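Local coordinates for protein sialyltransferase 0160 (Photobacterium damselae, PDB 4R84) that probably transfers sialic acid from a CMP-activated donor to galactose-ended acceptor glycans, as a glycosyltransferase of the GT-B structural group, at residues S34-D39 / T49-P54; T97-T102 / R106-T111; Q134-I139 / A326-S331. All blocks are in the same frame, centred on the assembly; numbering follows the deposited sequence. Where two conformers were deposited one is given.

Contact 1: residues S34-D39 / T49-P54; sequences SSNSAD and TPIDAP
Ser34 meets Ile51 where strand 31-41 of the PKD-like domain is met by the loop that follows strand 45-48. The close part is small and almost wholly made by these two residues. The serine methylene makes the closest approach, Ser34 CB lying 3.7 Å from Ile51 CB, and the hydroxyl oxygen also packs against the branch methyl, with Ser34 OG 3.9 Å from Ile51 CG2. With chi1 of Ile51 at -61°, CG1 lies beside the backbone N and CG2 anti to it, which sets this methyl beside Ser34, while CG1 carries CD1 off along the strand toward Asn36. There the packing slackens: Asn36 CB is 5.6 Å from Ile51 CD1, and the asparagine only skirts the isoleucine. Ser34 OG stands 3.7 Å from Ile51 O, near but without a hydrogen bond between them. None of the three residues is fully buried, and together the segments hide just 139 Å², as befits a surface contact. Each side takes a polar hold from strand 106-125 instead. The backbone of Ser34 bonds with Ile108 and Asn110, in parallel pairing, and Ile51 N donates to Thr109 OG1. With no hydrogen bond joining the two segments, the contact itself is one of van der Waals packing, and the bonds both make to strand 106-125 probably contribute to holding the loop against strand 31-41.

Contact 2: residues T97-T102 / R106-T111; sequences TFKGIT and RYITNT
Thr97 and Asn110 pair within the antiparallel beta hairpin of strands 92-101 and 106-125, which belongs to the PKD-like domain. Their side chains lie side by side, and Thr97 OG1 donates to Asn110 OD1 at 2.8 Å, the hydroxyl tilted 21° out of the carbonyl plane. Phe98 comes next, in a hydrogen-bonded pair with Thr109: Phe98 N reaches Thr109 O at 2.8 Å and Thr109 N returns to Phe98 O at 2.9 Å. With CG trans to its backbone N (chi1 174°), Phe98 swings its ring along the strand, bringing CE2 to 3.7 Å from Gly100 CA; Trp62 and Phe57 meet this buried ring from outside the hairpin. Lys99 turns to the face shared with Thr97 and Ile108, its CG lying 4.1 Å from Ile108 CG1. Gly100 makes the second hydrogen-bonded pair, with Tyr107. Its O accepts Tyr107 N at 2.7 Å, a nearly linear bond (N-H...O 168°), and its N is held in turn by Tyr107 O. On the face of Lys99, Ile101 then runs beside Arg106, whose guanidinium forms a salt bridge with Glu31; Ile108 CD1 lies above one face of that group, offset toward its rim. At Thr102 the strand has given way to the turn, where the OG1 is bonded to His105 O. The methyl of this threonine approaches the Tyr107 ring at its edge, near the ring plane, with CG2 4.1 Å from CE1.

Contact 3: residues Q134-I139 / A326-S331; sequences QLIHII and AKLSDS
This is a buried, wholly apolar helix-to-loop contact in the sialyltransferase domain, in which Leu328 reaches across to Ile136 and Ile139 on helix 129-144. The leucine sits in the short link between helices 324-327 and 330-340, and its side chain points at the helix one turn of which presents both isoleucines. Its two methyls divide the work. Leu328 CD1 meets Ile136 CD1 at 3.8 Å, the side chains crossing at a slant; Leu328 CD2 lies 4.1 Å from Ile139 CG2, and there the side chains are nearly perpendicular. Ile136 does not point straight at its partner from CB. The bend in its chain (chi2 -76°) carries the terminal methyl over to the leucine, whereas Ile139 presents the branch methyl nearest its backbone. No hydrogen bond crosses the gap, and polar groups around the leucine are used to shape the link: Ser329 is the N-cap of helix 330-340, its N bonds to Gln332 OE1, and Leu328 O takes Gln333 NE2. Around this spot the packing continues, with Phe336 of helix 330-340 against Ile136 and Leu135, and Phe325 of helix 324-327 against Ile136. Helix 129-144 itself links the parallel strands 106-125 and 149-154 in a beta-alpha-beta unit of the Rossmann-like fold; Ile138 lies against both strands, so the helix is sandwiched between the sheet and the helices flanking Leu328.

How the contacts relate
Contacts 1 and 2 belong together in the PKD-like domain: their centres are 9 Å apart, and strands 31-41 and 106-125 are neighbours in one sheet. They also touch through packing, with Pro54 CD 3.3 Å from Tyr107 CZ. Contact 3 stands apart in the sialyltransferase domain, with its centre about 28 Å from that of contact 1 and about 37 Å from that of contact 2. The three follow in series along the chain. Strand 106-125 leads from the hairpin of contact 2 into the sialyltransferase domain, so this strand, though interrupted by a bulge or short loop, and helix 129-144 after it connect the PKD-like beta domain to the Rossmann-like part of the enzyme.

Contact 1: residues S34-D39 / T49-P54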
# COMPACT_ATOMS: atom_id res chain seq x y z
N SER A 34 -33.07 17.46 -9.35
CA SER A 34 -31.90 16.61 -9.29
C SER A 34 -30.66 17.44 -8.99
O SER A 34 -30.48 18.52 -9.54
CB SER A 34 -31.72 15.85 -10.60
OG SER A 34 -32.74 14.89 -10.77
N SER A 35 -29.77 16.89 -8.15
CA SER A 35 -28.58 17.64 -7.79
C SER A 35 -27.35 16.76 -7.87
O SER A 35 -27.41 15.58 -7.53
CB SER A 35 -28.70 18.21 -6.37
OG SER A 35 -29.78 19.12 -6.24
N ASN A 36 -26.25 17.34 -8.32
CA ASN A 36 -24.99 16.64 -8.32
C ASN A 36 -23.82 17.61 -8.27
O ASN A 36 -23.95 18.80 -8.53
CB ASN A 36 -24.86 15.73 -9.53
CG ASN A 36 -24.71 16.49 -10.83
OD1 ASN A 36 -25.23 17.59 -10.98
ND2 ASN A 36 -23.98 15.91 -11.77
N SER A 37 -22.67 17.05 -7.94
CA SER A 37 -21.45 17.84 -7.87
C SER A 37 -20.30 17.05 -8.48
O SER A 37 -20.31 15.82 -8.49
CB SER A 37 -21.13 18.21 -6.42
OG SER A 37 -20.93 17.06 -5.64
N ALA A 38 -19.32 17.77 -9.02
CA ALA A 38 -18.20 17.10 -9.64
C ALA A 38 -16.97 17.98 -9.58
O ALA A 38 -17.09 19.21 -9.66
CB ALA A 38 -18.53 16.73 -11.08
N ASP A 39 -15.80 17.36 -9.45
CA ASP A 39 -14.54 18.08 -9.62
C ASP A 39 -14.16 18.07 -11.10
O ASP A 39 -14.29 17.05 -11.76
CB ASP A 39 -13.41 17.45 -8.80
CG ASP A 39 -13.58 17.66 -7.31
OD1 ASP A 39 -14.46 18.46 -6.91
OD2 ASP A 39 -12.82 17.04 -6.53
N THR A 49 -25.64 18.98 -18.40
CA THR A 49 -26.80 18.36 -19.03
C THR A 49 -27.86 18.12 -17.96
O THR A 49 -27.53 17.98 -16.78
CB THR A 49 -26.42 17.03 -19.72
OG1 THR A 49 -27.50 16.56 -20.53
CG2 THR A 49 -26.06 15.98 -18.68
N PRO A 50 -29.14 18.12 -18.35
CA PRO A 50 -30.15 17.78 -17.34
C PRO A 50 -30.00 16.35 -16.86
O PRO A 50 -29.63 15.47 -17.64
CB PRO A 50 -31.48 17.97 -18.09
CG PRO A 50 -31.14 18.92 -19.22
CD PRO A 50 -29.75 18.55 -19.62
N ILE A 51 -30.25 16.12 -15.57
CA ILE A 51 -30.18 14.79 -14.99
C ILE A 51 -31.54 14.10 -15.03
O ILE A 51 -32.52 14.62 -14.48
CB ILE A 51 -29.70 14.84 -13.53
CG1 ILE A 51 -28.29 15.43 -13.46
CG2 ILE A 51 -29.75 13.45 -12.91
CD1 ILE A 51 -27.35 14.84 -14.49
N ASP A 52 -31.60 12.95 -15.69
CA ASP A 52 -32.82 12.14 -15.78
C ASP A 52 -34.05 12.93 -16.20
O ASP A 52 -35.10 12.85 -15.55
CB ASP A 52 -33.11 11.46 -14.43
CG ASP A 52 -32.03 10.48 -14.01
OD1 ASP A 52 -31.30 9.98 -14.89
OD2 ASP A 52 -31.92 10.21 -12.80
N ALA A 53 -33.92 13.68 -17.28
CA ALA A 53 -35.01 14.50 -17.77
C ALA A 53 -35.34 14.11 -19.21
O ALA A 53 -34.56 13.42 -19.86
CB ALA A 53 -34.64 15.99 -17.68
N PRO A 54 -36.51 14.53 -19.72
CA PRO A 54 -36.82 14.24 -21.13
C PRO A 54 -35.84 14.94 -22.06
O PRO A 54 -35.11 15.83 -21.62
CB PRO A 54 -38.23 14.81 -21.29
CG PRO A 54 -38.80 14.79 -19.92
CD PRO A 54 -37.65 15.14 -19.03

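Contact 2: residues T97-T102 / R106-T111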
# COMPACT_ATOMS: atom_id res chain seq x y z
N THR A 97 -27.82 25.95 -12.94
CA THR A 97 -29.17 25.42 -12.76
C THR A 97 -29.90 25.32 -14.10
O THR A 97 -29.98 26.30 -14.87
CB THR A 97 -29.98 26.28 -11.78
OG1 THR A 97 -29.46 26.12 -10.46
CG2 THR A 97 -31.45 25.86 -11.77
N PHE A 98 -30.39 24.12 -14.40
CA PHE A 98 -31.23 23.94 -15.58
C PHE A 98 -32.68 23.86 -15.13
O PHE A 98 -33.01 23.18 -14.15
CB PHE A 98 -30.85 22.67 -16.34
CG PHE A 98 -31.78 22.35 -17.49
CD1 PHE A 98 -31.55 22.90 -18.74
CD2 PHE A 98 -32.89 21.53 -17.30
CE1 PHE A 98 -32.41 22.63 -19.80
CE2 PHE A 98 -33.75 21.25 -18.36
CZ PHE A 98 -33.51 21.79 -19.61
N LYS A 99 -33.55 24.57 -15.84
CA LYS A 99 -34.99 24.48 -15.60
C LYS A 99 -35.68 24.10 -16.90
O LYS A 99 -35.48 24.75 -17.92
CB LYS A 99 -35.55 25.81 -15.08
CG LYS A 99 -35.09 26.17 -13.68
CD LYS A 99 -35.50 27.58 -13.29
CE LYS A 99 -34.96 27.94 -11.91
NZ LYS A 99 -35.18 29.37 -11.59
N GLY A 100 -36.47 23.04 -16.86
CA GLY A 100 -37.20 22.62 -18.03
C GLY A 100 -38.64 22.33 -17.66
O GLY A 100 -38.92 21.66 -16.66
N ILE A 101 -39.56 22.81 -18.48
CA ILE A 101 -40.97 22.65 -18.19
C ILE A 101 -41.64 21.92 -19.34
O ILE A 101 -41.44 22.27 -20.50
CB ILE A 101 -41.65 24.01 -17.95
CG1 ILE A 101 -40.97 24.73 -16.79
CG2 ILE A 101 -43.13 23.83 -17.67
CD1 ILE A 101 -41.37 26.19 -16.66
N THR A 102 -42.40 20.88 -19.02
CA THR A 102 -43.24 20.23 -20.01
C THR A 102 -44.68 20.53 -19.62
O THR A 102 -44.93 21.38 -18.77
CB THR A 102 -43.01 18.72 -20.08
OG1 THR A 102 -43.44 18.10 -18.87
CG2 THR A 102 -41.54 18.41 -20.35
N ARG A 106 -42.18 19.66 -14.16
CA ARG A 106 -41.11 20.63 -14.07
C ARG A 106 -39.82 19.93 -13.63
O ARG A 106 -39.81 19.16 -12.65
CB ARG A 106 -41.52 21.74 -13.13
CG ARG A 106 -40.48 22.84 -12.92
CD ARG A 106 -41.15 24.04 -12.19
NE ARG A 106 -40.14 25.04 -11.79
CZ ARG A 106 -39.70 25.18 -10.55
NH1 ARG A 106 -40.12 24.32 -9.63
NH2 ARG A 106 -38.82 26.12 -10.26
N TYR A 107 -38.74 20.16 -14.37
CA TYR A 107 -37.47 19.51 -14.14
C TYR A 107 -36.46 20.56 -13.78
O TYR A 107 -36.25 21.53 -14.51
CB TYR A 107 -37.02 18.74 -15.38
CG TYR A 107 -37.95 17.63 -15.77
CD1 TYR A 107 -39.02 17.86 -16.63
CD2 TYR A 107 -37.77 16.34 -15.29
CE1 TYR A 107 -39.88 16.85 -16.98
CE2 TYR A 107 -38.62 15.32 -15.63
CZ TYR A 107 -39.68 15.58 -16.48
OH TYR A 107 -40.52 14.56 -16.83
N ILE A 108 -35.79 20.35 -12.66
CA ILE A 108 -34.69 21.22 -12.27
C ILE A 108 -33.46 20.36 -12.03
O ILE A 108 -33.55 19.30 -11.40
CB ILE A 108 -35.03 22.04 -11.01
CG1 ILE A 108 -36.17 23.02 -11.30
CG2 ILE A 108 -33.80 22.80 -10.54
CD1 ILE A 108 -36.54 23.86 -10.11
N THR A 109 -32.35 20.78 -12.62
CA THR A 109 -31.06 20.16 -12.35
C THR A 109 -30.10 21.20 -11.79
O THR A 109 -29.90 22.26 -12.40
CB THR A 109 -30.43 19.54 -13.63
OG1 THR A 109 -31.11 18.33 -13.97
CG2 THR A 109 -28.94 19.24 -13.42
N ASN A 110 -29.52 20.89 -10.63
CA ASN A 110 -28.52 21.76 -10.05
C ASN A 110 -27.17 21.05 -10.05
O ASN A 110 -27.02 20.00 -9.45
CB ASN A 110 -28.91 22.16 -8.63
CG ASN A 110 -30.27 22.84 -8.56
OD1 ASN A 110 -30.53 23.80 -9.29
ND2 ASN A 110 -31.14 22.32 -7.70
N THR A 111 -26.20 21.61 -10.76
CA THR A 111 -24.90 20.99 -10.84
C THR A 111 -23.84 21.94 -10.32
O THR A 111 -23.75 23.08 -10.75
CB THR A 111 -24.55 20.59 -12.28
OG1 THR A 111 -25.48 19.59 -12.73
CG2 THR A 111 -23.13 20.04 -12.35

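Contact 3: residues Q134-I139 / A326-S331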
# COMPACT_ATOMS: atom_id res chain seq x y z
N GLN A 134 -0.47 -0.32 -2.32
CA GLN A 134 -0.53 0.79 -3.27
C GLN A 134 -1.20 0.34 -4.56
O GLN A 134 -1.95 1.10 -5.16
CB GLN A 134 0.88 1.32 -3.52
CG GLN A 134 1.45 2.08 -2.31
CD GLN A 134 2.94 2.29 -2.42
OE1 GLN A 134 3.50 2.24 -3.50
NE2 GLN A 134 3.60 2.51 -1.28
N LEU A 135 -0.93 -0.89 -5.00
CA LEU A 135 -1.53 -1.38 -6.23
C LEU A 135 -3.05 -1.44 -6.11
O LEU A 135 -3.77 -1.08 -7.04
CB LEU A 135 -0.98 -2.75 -6.62
CG LEU A 135 -1.58 -3.37 -7.88
CD1 LEU A 135 -1.45 -2.43 -9.09
CD2 LEU A 135 -0.89 -4.70 -8.15
N ILE A 136 -3.55 -1.89 -4.96
CA ILE A 136 -4.99 -1.90 -4.74
C ILE A 136 -5.54 -0.49 -4.81
O ILE A 136 -6.55 -0.22 -5.48
CB ILE A 136 -5.36 -2.50 -3.37
CG1 ILE A 136 -4.90 -3.96 -3.28
CG2 ILE A 136 -6.88 -2.34 -3.12
CD1 ILE A 136 -5.76 -4.92 -4.04
N HIS A 137 -4.83 0.44 -4.19
CA HIS A 137 -5.29 1.83 -4.19
C HIS A 137 -5.33 2.40 -5.61
O HIS A 137 -6.29 3.10 -5.98
CB HIS A 137 -4.39 2.70 -3.32
CG HIS A 137 -4.76 4.15 -3.36
ND1 HIS A 137 -5.77 4.68 -2.59
CD2 HIS A 137 -4.29 5.16 -4.13
CE1 HIS A 137 -5.89 5.97 -2.86
NE2 HIS A 137 -5.00 6.29 -3.79
N ILE A 138 -4.30 2.08 -6.40
CA ILE A 138 -4.22 2.53 -7.79
C ILE A 138 -5.39 2.00 -8.61
O ILE A 138 -5.99 2.72 -9.41
CB ILE A 138 -2.88 2.09 -8.44
CG1 ILE A 138 -1.74 2.97 -7.90
CG2 ILE A 138 -2.93 2.19 -9.96
CD1 ILE A 138 -0.32 2.56 -8.33
N ILE A 139 -5.73 0.74 -8.41
CA ILE A 139 -6.82 0.15 -9.17
C ILE A 139 -8.14 0.85 -8.84
O ILE A 139 -8.93 1.15 -9.74
CB ILE A 139 -6.90 -1.36 -8.91
CG1 ILE A 139 -5.68 -2.03 -9.55
CG2 ILE A 139 -8.18 -1.95 -9.51
CD1 ILE A 139 -5.47 -3.47 -9.06
N ALA A 326 -11.09 -8.00 -1.90
CA ALA A 326 -12.39 -8.66 -2.02
C ALA A 326 -13.50 -7.67 -2.36
O ALA A 326 -14.53 -8.07 -2.90
CB ALA A 326 -12.72 -9.40 -0.73
N LYS A 327 -13.28 -6.39 -2.05
CA LYS A 327 -14.27 -5.34 -2.32
C LYS A 327 -14.08 -4.80 -3.74
O LYS A 327 -14.91 -4.04 -4.24
CB LYS A 327 -14.15 -4.19 -1.32
CG LYS A 327 -14.37 -4.55 0.13
CD LYS A 327 -14.23 -3.31 1.00
CE LYS A 327 -14.14 -3.66 2.48
NZ LYS A 327 -15.34 -4.39 2.98
N LEU A 328 -12.98 -5.17 -4.38
CA LEU A 328 -12.80 -4.81 -5.77
C LEU A 328 -13.81 -5.58 -6.61
O LEU A 328 -14.32 -6.62 -6.19
CB LEU A 328 -11.37 -5.11 -6.25
CG LEU A 328 -10.20 -4.31 -5.68
CD1 LEU A 328 -8.89 -4.89 -6.19
CD2 LEU A 328 -10.30 -2.84 -6.08
N SER A 329 -14.12 -5.05 -7.78
CA SER A 329 -14.93 -5.78 -8.75
C SER A 329 -14.17 -6.98 -9.26
O SER A 329 -12.95 -7.05 -9.10
CB SER A 329 -15.30 -4.88 -9.91
OG SER A 329 -14.20 -4.75 -10.79
N ASP A 330 -14.86 -7.92 -9.90
CA ASP A 330 -14.20 -9.11 -10.42
C ASP A 330 -13.09 -8.78 -11.42
O ASP A 330 -11.98 -9.35 -11.35
CB ASP A 330 -15.22 -10.04 -11.07
CG ASP A 330 -16.13 -10.72 -10.06
OD1 ASP A 330 -15.74 -10.82 -8.88
OD2 ASP A 330 -17.25 -11.13 -10.45
N SER A 331 -13.36 -7.84 -12.33
CA SER A 331 -12.40 -7.46 -13.36
C SER A 331 -11.18 -6.79 -12.73
O SER A 331 -10.04 -7.01 -13.15
CB SER A 331 -13.05 -6.53 -14.40
OG SER A 331 -13.52 -5.32 -13.82